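Local coordinates for protein methyltransferase (Streptococcus pyogenes, PDB 2ESR) that probably transfers methyl groups from S-adenosylmethionine, perhaps to ribosomal RNA, as a Rossmann-fold methyltransferase, at residues 19-30 and 44-52; 56-67 and 82-93. All coordinates share one frame; numbering follows the deposited sequence.

Contact 1: 19-30 and 44-52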
loop_
_atom_site.group_PDB
_atom_site.type_symbol
_atom_site.label_atom_id
_atom_site.label_comp_id
_atom_site.label_asym_id
_atom_site.label_seq_id
_atom_site.Cartn_x
_atom_site.Cartn_y
_atom_site.Cartn_z
ATOM N N ARG A 19 -11.788 16.417 13.509
ATOM C CA ARG A 19 -10.627 16.396 12.624
ATOM C C ARG A 19 -10.012 17.778 12.432
ATOM O O ARG A 19 -8.796 17.909 12.331
ATOM C CB ARG A 19 -10.993 15.791 11.263
ATOM C CG ARG A 19 -11.272 14.291 11.315
ATOM C CD ARG A 19 -11.348 13.669 9.927
ATOM N NE ARG A 19 -12.455 14.196 9.132
ATOM C CZ ARG A 19 -12.803 13.738 7.932
ATOM N NH1 ARG A 19 -12.130 12.736 7.375
ATOM N NH2 ARG A 19 -13.830 14.277 7.286
ATOM N N GLY A 20 -10.849 18.809 12.383
ATOM C CA GLY A 20 -10.334 20.153 12.217
ATOM C C GLY A 20 -9.352 20.497 13.322
ATOM O O GLY A 20 -8.286 21.058 13.069
ATOM N N ALA A 21 -9.711 20.147 14.553
ATOM C CA ALA A 21 -8.866 20.415 15.713
ATOM C C ALA A 21 -7.564 19.627 15.619
ATOM O O ALA A 21 -6.478 20.175 15.799
ATOM C CB ALA A 21 -9.603 20.042 16.985
ATOM N N ILE A 22 -7.679 18.334 15.343
ATOM C CA ILE A 22 -6.506 17.485 15.226
ATOM C C ILE A 22 -5.540 18.023 14.175
ATOM O O ILE A 22 -4.349 18.187 14.435
ATOM C CB ILE A 22 -6.905 16.046 14.843
ATOM C CG1 ILE A 22 -7.687 15.408 15.996
ATOM C CG2 ILE A 22 -5.663 15.234 14.488
ATOM C CD1 ILE A 22 -8.188 14.001 15.705
ATOM N N PHE A 23 -6.050 18.312 12.987
ATOM C CA PHE A 23 -5.171 18.784 11.937
ATOM C C PHE A 23 -4.609 20.175 12.139
ATOM O O PHE A 23 -3.611 20.530 11.518
ATOM C CB PHE A 23 -5.858 18.626 10.581
ATOM C CG PHE A 23 -5.851 17.208 10.095
ATOM C CD1 PHE A 23 -4.690 16.658 9.552
ATOM C CD2 PHE A 23 -6.964 16.391 10.265
ATOM C CE1 PHE A 23 -4.633 15.320 9.189
ATOM C CE2 PHE A 23 -6.920 15.043 9.906
ATOM C CZ PHE A 23 -5.745 14.507 9.366
ATOM N N ASN A 24 -5.229 20.958 13.018
ATOM C CA ASN A 24 -4.705 22.287 13.305
ATOM C C ASN A 24 -3.505 22.100 14.222
ATOM O O ASN A 24 -2.649 22.978 14.343
ATOM C CB ASN A 24 -5.757 23.164 13.992
ATOM C CG ASN A 24 -6.782 23.704 13.022
ATOM O OD1 ASN A 24 -6.454 24.027 11.879
ATOM N ND2 ASN A 24 -8.028 23.824 13.472
HETATM N N MSE A 25 -3.445 20.939 14.858
HETATM C CA MSE A 25 -2.347 20.614 15.761
HETATM C C MSE A 25 -1.112 20.159 14.998
HETATM O O MSE A 25 0.011 20.550 15.322
HETATM C CB MSE A 25 -2.743 19.478 16.703
HETATM C CG MSE A 25 -3.782 19.802 17.741
HETATM SE SE MSE A 25 -4.146 18.202 18.772
HETATM C CE MSE A 25 -2.418 17.971 19.606
ATOM N N ILE A 26 -1.330 19.324 13.986
ATOM C CA ILE A 26 -0.237 18.755 13.208
ATOM C C ILE A 26 -0.073 19.265 11.787
ATOM O O ILE A 26 0.945 18.998 11.153
ATOM C CB ILE A 26 -0.379 17.231 13.113
ATOM C CG1 ILE A 26 -1.643 16.886 12.316
ATOM C CG2 ILE A 26 -0.451 16.629 14.508
ATOM C CD1 ILE A 26 -1.777 15.414 11.986
ATOM N N GLY A 27 -1.073 19.973 11.275
ATOM C CA GLY A 27 -0.979 20.482 9.918
ATOM C C GLY A 27 -0.875 21.994 9.846
ATOM O O GLY A 27 0.122 22.568 10.293
ATOM N N PRO A 28 -1.890 22.682 9.298
ATOM C CA PRO A 28 -3.143 22.179 8.725
ATOM C C PRO A 28 -3.021 21.658 7.295
ATOM O O PRO A 28 -3.986 21.154 6.731
ATOM C CB PRO A 28 -4.066 23.391 8.824
ATOM C CG PRO A 28 -3.135 24.516 8.575
ATOM C CD PRO A 28 -1.936 24.150 9.424
ATOM N N TYR A 29 -1.841 21.807 6.703
ATOM C CA TYR A 29 -1.599 21.308 5.354
ATOM C C TYR A 29 -0.281 20.547 5.374
ATOM O O TYR A 29 0.534 20.739 6.274
ATOM C CB TYR A 29 -1.520 22.458 4.334
ATOM C CG TYR A 29 -0.447 23.475 4.644
ATOM C CD1 TYR A 29 -0.677 24.499 5.560
ATOM C CD2 TYR A 29 0.815 23.386 4.059
ATOM C CE1 TYR A 29 0.319 25.409 5.890
ATOM C CE2 TYR A 29 1.825 24.293 4.384
ATOM C CZ TYR A 29 1.569 25.299 5.301
ATOM O OH TYR A 29 2.559 26.188 5.641
ATOM N N PHE A 30 -0.073 19.685 4.385
ATOM C CA PHE A 30 1.158 18.906 4.293
ATOM C C PHE A 30 1.677 18.988 2.864
ATOM O O PHE A 30 0.899 19.179 1.936
ATOM C CB PHE A 30 0.891 17.436 4.630
ATOM C CG PHE A 30 0.168 17.224 5.925
ATOM C CD1 PHE A 30 0.843 17.287 7.139
ATOM C CD2 PHE A 30 -1.195 16.951 5.930
ATOM C CE1 PHE A 30 0.168 17.079 8.339
ATOM C CE2 PHE A 30 -1.879 16.744 7.121
ATOM C CZ PHE A 30 -1.195 16.807 8.329
ATOM N N GLY A 44 -11.092 7.727 8.601
ATOM C CA GLY A 44 -11.265 9.170 8.543
ATOM C C GLY A 44 -10.013 10.024 8.649
ATOM O O GLY A 44 -9.861 10.992 7.907
ATOM N N LEU A 45 -9.109 9.678 9.561
ATOM C CA LEU A 45 -7.886 10.458 9.727
ATOM C C LEU A 45 -6.949 10.352 8.530
ATOM O O LEU A 45 -6.416 11.358 8.070
ATOM C CB LEU A 45 -7.151 10.032 10.999
ATOM C CG LEU A 45 -7.908 10.358 12.292
ATOM C CD1 LEU A 45 -7.121 9.859 13.491
ATOM C CD2 LEU A 45 -8.130 11.866 12.381
ATOM N N ALA A 46 -6.756 9.139 8.022
ATOM C CA ALA A 46 -5.872 8.947 6.877
ATOM C C ALA A 46 -6.400 9.692 5.653
ATOM O O ALA A 46 -5.644 10.338 4.930
ATOM C CB ALA A 46 -5.732 7.459 6.560
ATOM N N ILE A 47 -7.707 9.601 5.432
ATOM C CA ILE A 47 -8.331 10.256 4.290
ATOM C C ILE A 47 -8.196 11.776 4.379
ATOM O O ILE A 47 -7.847 12.433 3.403
ATOM C CB ILE A 47 -9.818 9.863 4.191
ATOM C CG1 ILE A 47 -9.925 8.351 3.971
ATOM C CG2 ILE A 47 -10.498 10.629 3.059
ATOM C CD1 ILE A 47 -11.333 7.816 3.990
ATOM N N GLU A 48 -8.449 12.331 5.557
ATOM C CA GLU A 48 -8.341 13.775 5.727
ATOM C C GLU A 48 -6.893 14.223 5.557
ATOM O O GLU A 48 -6.629 15.267 4.964
ATOM C CB GLU A 48 -8.871 14.186 7.100
ATOM C CG GLU A 48 -8.890 15.685 7.364
ATOM C CD GLU A 48 -9.742 16.457 6.370
ATOM O OE1 GLU A 48 -10.820 15.955 5.982
ATOM O OE2 GLU A 48 -9.341 17.577 5.988
ATOM N N ALA A 49 -5.950 13.420 6.045
ATOM C CA ALA A 49 -4.535 13.766 5.935
ATOM C C ALA A 49 -4.111 13.838 4.474
ATOM O O ALA A 49 -3.340 14.710 4.086
ATOM C CB ALA A 49 -3.674 12.743 6.680
ATOM N N VAL A 50 -4.597 12.907 3.666
ATOM C CA VAL A 50 -4.256 12.922 2.248
ATOM C C VAL A 50 -4.930 14.131 1.599
ATOM O O VAL A 50 -4.344 14.805 0.746
ATOM C CB VAL A 50 -4.707 11.615 1.550
ATOM C CG1 VAL A 50 -4.557 11.744 0.042
ATOM C CG2 VAL A 50 -3.861 10.448 2.051
ATOM N N SER A 51 -6.156 14.417 2.020
ATOM C CA SER A 51 -6.889 15.557 1.476
ATOM C C SER A 51 -6.132 16.852 1.758
ATOM O O SER A 51 -6.189 17.804 0.973
ATOM C CB SER A 51 -8.287 15.637 2.099
ATOM O OG SER A 51 -9.032 16.705 1.536
ATOM N N ARG A 52 -5.413 16.876 2.875
ATOM C CA ARG A 52 -4.659 18.056 3.277
ATOM C C ARG A 52 -3.237 18.129 2.740
ATOM O O ARG A 52 -2.506 19.070 3.052
ATOM C CB ARG A 52 -4.649 18.166 4.806
ATOM C CG ARG A 52 -6.003 18.551 5.391
ATOM C CD ARG A 52 -6.033 18.457 6.914
ATOM N NE ARG A 52 -7.333 18.853 7.457
ATOM C CZ ARG A 52 -7.614 20.069 7.924
ATOM N NH1 ARG A 52 -6.687 21.018 7.922
ATOM N NH2 ARG A 52 -8.826 20.337 8.396
HETATM O O HOH W 1 -7.657 23.361 9.595
#
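Phe-23 of helix 19-26 lies against Arg-52, the residue just after helix 44-51; the two helix axes cross at -55°. The ring and the guanidinium are almost parallel, with planes 3° apart, but displaced: CB of Phe-23 lies over the rim of the guanidinium, and CG of Phe-23 is 3.4 Å from CD of Arg-52. The far end of the same ring reaches helix 44-51, where CE1 of Phe-23 meets CB of Ala-49 at 3.7 Å and the backbone carbonyl of Leu-45 lies at the ring edge. Ile-22 adds its CD1 against CD2 of Leu-45.

Charged groups join in. Glu-48, with CG anti to the backbone N (chi1 -176°), lays its methylene groups against Phe-23 and sends its carboxylate between two arginines. OE2 takes a weak, bent bond from NE of Arg-52 (2.8 Å), part of a salt bridge, whereas OE1 sits over one face of the Arg-19 guanidinium in a long, purely electrostatic pairing.

Three hydrogen bonds tie the ends. NH1 of Arg-19 reaches O of Gly-44 (2.9 Å) from above the carbonyl plane, on the face opposite the helical N-H of Glu-48. NH1 of Arg-52 meets a lone pair of Pro-28 O (3.0 Å) and also donates to a water held by OD1 of Asn-24. N of Phe-30 donates to O of Arg-52 at 2.8 Å.

Phe-105 and Leu-103 of strand 101-106 lie beneath the pair, making this the familiar packing of two helices on one face of a Rossmann-like sheet.

Contact 2: 56-67 and 82-93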
loop_
_atom_site.group_PDB
_atom_site.type_symbol
_atom_site.label_atom_id
_atom_site.label_comp_id
_atom_site.label_asym_id
_atom_site.label_seq_id
_atom_site.Cartn_x
_atom_site.Cartn_y
_atom_site.Cartn_z
ATOM N N ALA A 56 0.154 9.555 0.109
ATOM C CA ALA A 56 -0.504 8.260 0.095
ATOM C C ALA A 56 -0.705 7.778 1.510
ATOM O O ALA A 56 -0.137 8.336 2.447
ATOM C CB ALA A 56 0.339 7.263 -0.676
ATOM N N ALA A 57 -1.508 6.733 1.666
ATOM C CA ALA A 57 -1.768 6.198 2.992
ATOM C C ALA A 57 -1.944 4.696 2.976
ATOM O O ALA A 57 -2.508 4.132 2.038
ATOM C CB ALA A 57 -3.011 6.835 3.570
ATOM N N VAL A 58 -1.438 4.051 4.014
ATOM C CA VAL A 58 -1.608 2.618 4.163
ATOM C C VAL A 58 -2.509 2.530 5.380
ATOM O O VAL A 58 -2.200 3.109 6.422
ATOM C CB VAL A 58 -0.287 1.878 4.463
ATOM C CG1 VAL A 58 -0.588 0.420 4.842
ATOM C CG2 VAL A 58 0.624 1.918 3.251
ATOM N N LEU A 59 -3.637 1.847 5.238
ATOM C CA LEU A 59 -4.565 1.686 6.348
ATOM C C LEU A 59 -4.636 0.214 6.726
ATOM O O LEU A 59 -4.692 -0.651 5.854
ATOM C CB LEU A 59 -5.966 2.177 5.963
ATOM C CG LEU A 59 -6.179 3.675 5.719
ATOM C CD1 LEU A 59 -5.505 4.100 4.417
ATOM C CD2 LEU A 59 -7.669 3.961 5.660
ATOM N N VAL A 60 -4.616 -0.072 8.024
ATOM C CA VAL A 60 -4.708 -1.448 8.488
ATOM C C VAL A 60 -5.907 -1.537 9.416
ATOM O O VAL A 60 -5.986 -0.815 10.403
ATOM C CB VAL A 60 -3.457 -1.893 9.274
ATOM C CG1 VAL A 60 -3.575 -3.377 9.630
ATOM C CG2 VAL A 60 -2.202 -1.641 8.455
ATOM N N GLU A 61 -6.843 -2.417 9.084
ATOM C CA GLU A 61 -8.045 -2.595 9.887
ATOM C C GLU A 61 -8.509 -4.029 9.718
ATOM O O GLU A 61 -8.744 -4.478 8.599
ATOM C CB GLU A 61 -9.136 -1.619 9.427
ATOM C CG GLU A 61 -10.474 -1.792 10.137
ATOM C CD GLU A 61 -10.349 -1.689 11.645
ATOM O OE1 GLU A 61 -9.875 -0.640 12.135
ATOM O OE2 GLU A 61 -10.722 -2.660 12.340
ATOM N N LYS A 62 -8.635 -4.741 10.836
ATOM C CA LYS A 62 -9.047 -6.142 10.822
ATOM C C LYS A 62 -10.551 -6.408 10.756
ATOM O O LYS A 62 -10.975 -7.443 10.239
ATOM C CB LYS A 62 -8.468 -6.862 12.043
ATOM C CG LYS A 62 -7.456 -7.944 11.703
ATOM C CD LYS A 62 -8.044 -8.973 10.742
ATOM C CE LYS A 62 -7.031 -10.044 10.383
ATOM N NZ LYS A 62 -7.550 -10.948 9.325
ATOM N N ASN A 63 -11.355 -5.488 11.281
ATOM C CA ASN A 63 -12.811 -5.652 11.282
ATOM C C ASN A 63 -13.402 -5.550 9.874
ATOM O O ASN A 63 -13.093 -4.626 9.120
ATOM C CB ASN A 63 -13.456 -4.610 12.200
ATOM C CG ASN A 63 -14.968 -4.723 12.245
ATOM O OD1 ASN A 63 -15.655 -4.432 11.266
ATOM N ND2 ASN A 63 -15.495 -5.149 13.388
ATOM N N ARG A 64 -14.265 -6.502 9.534
ATOM C CA ARG A 64 -14.889 -6.545 8.216
ATOM C C ARG A 64 -15.818 -5.373 7.920
ATOM O O ARG A 64 -15.831 -4.856 6.806
ATOM C CB ARG A 64 -15.655 -7.859 8.044
ATOM C CG ARG A 64 -14.787 -9.099 8.196
ATOM C CD ARG A 64 -15.513 -10.344 7.714
ATOM N NE ARG A 64 -15.869 -10.252 6.300
ATOM C CZ ARG A 64 -14.988 -10.146 5.308
ATOM N NH1 ARG A 64 -13.687 -10.120 5.571
ATOM N NH2 ARG A 64 -15.407 -10.066 4.052
ATOM N N LYS A 65 -16.602 -4.960 8.908
ATOM C CA LYS A 65 -17.524 -3.845 8.718
ATOM C C LYS A 65 -16.769 -2.530 8.533
ATOM O O LYS A 65 -17.152 -1.685 7.716
ATOM C CB LYS A 65 -18.488 -3.756 9.906
ATOM C CG LYS A 65 -19.599 -4.804 9.860
ATOM C CD LYS A 65 -20.429 -4.825 11.134
ATOM C CE LYS A 65 -19.818 -5.735 12.195
ATOM N NZ LYS A 65 -18.431 -5.344 12.574
ATOM N N ALA A 66 -15.689 -2.361 9.289
ATOM C CA ALA A 66 -14.878 -1.156 9.185
ATOM C C ALA A 66 -14.266 -1.108 7.789
ATOM O O ALA A 66 -14.233 -0.061 7.149
ATOM C CB ALA A 66 -13.781 -1.172 10.242
ATOM N N GLN A 67 -13.789 -2.255 7.316
ATOM C CA GLN A 67 -13.185 -2.335 5.988
ATOM C C GLN A 67 -14.155 -1.859 4.914
ATOM O O GLN A 67 -13.771 -1.138 3.992
ATOM C CB GLN A 67 -12.751 -3.771 5.682
ATOM C CG GLN A 67 -11.576 -4.258 6.510
ATOM C CD GLN A 67 -10.358 -3.373 6.357
ATOM O OE1 GLN A 67 -10.389 -2.190 6.704
ATOM N NE2 GLN A 67 -9.275 -3.936 5.831
ATOM N N ARG A 82 -4.583 6.430 -4.066
ATOM C CA ARG A 82 -3.595 6.873 -3.087
ATOM C C ARG A 82 -3.680 6.083 -1.783
ATOM O O ARG A 82 -2.896 6.314 -0.861
ATOM C CB ARG A 82 -3.798 8.362 -2.785
ATOM C CG ARG A 82 -4.069 9.222 -4.020
ATOM C CD ARG A 82 -4.415 10.655 -3.633
ATOM N NE ARG A 82 -3.247 11.392 -3.164
ATOM C CZ ARG A 82 -2.284 11.853 -3.957
ATOM N NH1 ARG A 82 -2.349 11.660 -5.269
ATOM N NH2 ARG A 82 -1.248 12.496 -3.436
ATOM N N PHE A 83 -4.618 5.146 -1.707
ATOM C CA PHE A 83 -4.789 4.359 -0.492
ATOM C C PHE A 83 -4.588 2.864 -0.659
ATOM O O PHE A 83 -4.979 2.273 -1.667
ATOM C CB PHE A 83 -6.179 4.601 0.096
ATOM C CG PHE A 83 -6.497 6.045 0.317
ATOM C CD1 PHE A 83 -6.991 6.830 -0.718
ATOM C CD2 PHE A 83 -6.278 6.632 1.559
ATOM C CE1 PHE A 83 -7.264 8.183 -0.524
ATOM C CE2 PHE A 83 -6.545 7.983 1.764
ATOM C CZ PHE A 83 -7.040 8.760 0.722
ATOM N N THR A 84 -3.971 2.260 0.349
ATOM C CA THR A 84 -3.731 0.829 0.372
ATOM C C THR A 84 -4.323 0.324 1.687
ATOM O O THR A 84 -3.869 0.717 2.760
ATOM C CB THR A 84 -2.226 0.511 0.339
ATOM O OG1 THR A 84 -1.643 1.073 -0.846
ATOM C CG2 THR A 84 -2.000 -0.996 0.348
ATOM N N LEU A 85 -5.351 -0.519 1.598
ATOM C CA LEU A 85 -5.990 -1.068 2.788
ATOM C C LEU A 85 -5.563 -2.513 3.003
ATOM O O LEU A 85 -5.657 -3.346 2.101
ATOM C CB LEU A 85 -7.520 -1.007 2.675
ATOM C CG LEU A 85 -8.280 -1.680 3.830
ATOM C CD1 LEU A 85 -8.042 -0.905 5.120
ATOM C CD2 LEU A 85 -9.771 -1.739 3.531
ATOM N N LEU A 86 -5.086 -2.799 4.206
ATOM C CA LEU A 86 -4.652 -4.141 4.555
ATOM C C LEU A 86 -5.583 -4.684 5.624
ATOM O O LEU A 86 -5.822 -4.031 6.643
ATOM C CB LEU A 86 -3.219 -4.121 5.089
ATOM C CG LEU A 86 -2.125 -3.680 4.112
ATOM C CD1 LEU A 86 -0.793 -3.609 4.838
ATOM C CD2 LEU A 86 -2.049 -4.659 2.953
ATOM N N LYS A 87 -6.118 -5.874 5.378
ATOM C CA LYS A 87 -7.009 -6.527 6.323
ATOM C C LYS A 87 -6.151 -7.505 7.108
ATOM O O LYS A 87 -5.991 -8.664 6.721
ATOM C CB LYS A 87 -8.124 -7.266 5.580
ATOM C CG LYS A 87 -9.182 -7.866 6.494
ATOM C CD LYS A 87 -10.500 -8.100 5.757
ATOM C CE LYS A 87 -10.328 -9.008 4.547
ATOM N NZ LYS A 87 -11.611 -9.170 3.795
HETATM N N MSE A 88 -5.576 -7.026 8.204
HETATM C CA MSE A 88 -4.718 -7.872 9.019
HETATM C C MSE A 88 -4.471 -7.258 10.392
HETATM O O MSE A 88 -4.855 -6.116 10.652
HETATM C CB MSE A 88 -3.385 -8.120 8.288
HETATM C CG MSE A 88 -2.549 -6.877 8.012
HETATM SE SE MSE A 88 -1.146 -7.150 6.669
HETATM C CE MSE A 88 -0.073 -8.451 7.621
ATOM N N GLU A 89 -3.854 -8.034 11.276
ATOM C CA GLU A 89 -3.541 -7.567 12.621
ATOM C C GLU A 89 -2.431 -6.526 12.519
ATOM O O GLU A 89 -1.514 -6.669 11.713
ATOM C CB GLU A 89 -3.060 -8.730 13.494
ATOM C CG GLU A 89 -4.025 -9.906 13.596
ATOM C CD GLU A 89 -5.333 -9.547 14.268
ATOM O OE1 GLU A 89 -6.139 -10.468 14.523
ATOM O OE2 GLU A 89 -5.562 -8.349 14.536
ATOM N N ALA A 90 -2.511 -5.484 13.337
ATOM C CA ALA A 90 -1.503 -4.426 13.319
ATOM C C ALA A 90 -0.096 -4.990 13.496
ATOM O O ALA A 90 0.841 -4.566 12.821
ATOM C CB ALA A 90 -1.797 -3.409 14.411
ATOM N N GLU A 91 0.040 -5.948 14.407
ATOM C CA GLU A 91 1.323 -6.585 14.683
ATOM C C GLU A 91 1.882 -7.270 13.442
ATOM O O GLU A 91 3.068 -7.135 13.123
ATOM C CB GLU A 91 1.156 -7.597 15.817
ATOM C CG GLU A 91 0.978 -6.950 17.185
ATOM C CD GLU A 91 0.291 -7.857 18.192
ATOM O OE1 GLU A 91 0.661 -9.047 18.284
ATOM O OE2 GLU A 91 -0.618 -7.370 18.899
ATOM N N ARG A 92 1.026 -8.009 12.743
ATOM C CA ARG A 92 1.434 -8.703 11.527
ATOM C C ARG A 92 1.800 -7.668 10.470
ATOM O O ARG A 92 2.809 -7.800 9.778
ATOM C CB ARG A 92 0.287 -9.571 11.002
ATOM C CG ARG A 92 -0.089 -10.747 11.881
ATOM C CD ARG A 92 -1.569 -11.080 11.717
ATOM N NE ARG A 92 -1.991 -11.131 10.317
ATOM C CZ ARG A 92 -3.257 -11.132 9.918
ATOM N NH1 ARG A 92 -4.233 -11.081 10.807
ATOM N NH2 ARG A 92 -3.549 -11.195 8.629
ATOM N N ALA A 93 0.964 -6.640 10.353
ATOM C CA ALA A 93 1.180 -5.579 9.380
ATOM C C ALA A 93 2.556 -4.943 9.533
ATOM O O ALA A 93 3.296 -4.823 8.562
ATOM C CB ALA A 93 0.083 -4.510 9.509
HETATM O O HOH W 2 -0.458 3.563 -0.316
#
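Leu-59 and Phe-83 meet on one face of the parallel strand pair 56-60 and 83-86, where CD1 of Leu-59 lies at the ring edge, 3.9 Å from CD2 of Phe-83. Five backbone bonds, from Ala-57 N to Arg-82 O through Glu-61 N to Leu-86 O, set the register. Further along that face, Leu-85 holds CG anti to its backbone N (chi1 175°), which brings both methyls against the amide of Gln-67; Gln-67 gets there by bending at chi2 (-57°). The approach is closer than comfortable packing allows, so its exact distances are doubtful.

On the other face, both methyls of Val-60 lie 3.8 Å from CB of Ala-93, and CG1, anti to the backbone N (chi1 -175°), also packs on CG of Met-88. CG1 of Val-58 touches CD1 of Leu-86, and OG1 of Thr-84 shares a water with O of Ala-57.

Past the strand ends, Lys-62 runs its aliphatic chain across the backbone of Met-88. Glu-61 gives OE2 to N of Asn-63 and OE1 to Gly-41 N, linking the strand end to the glycine-rich loop. Leu-86 also packs on Leu-97 of the second subunit. Hydrophobic packing and backbone bonds thus hold this strand pair, while most charged chains gather past its carboxyl end, with Arg-82 at the other.

Overall arrangement
Contact 2 is the more buried of the two: it joins neighbouring strands of the sheet and the starts of the helices that follow them. Contact 1 is only partly buried, packing two helices against one face of the same sheet. The two share no segment but adjoin in sequence and in space, because helix 44-51 leads into strand 56-60 and its Val-50, Ile-47 and Ala-46 rest on Phe-83 and Leu-59. Contact 2 rests on a ladder of backbone bonds with apolar chains on both faces; in contact 1 aromatic packing is combined with bonds and charge pairs of two arginines. Strand 83-86, outermost within this chain, meets the second subunit, which does not touch contact 1.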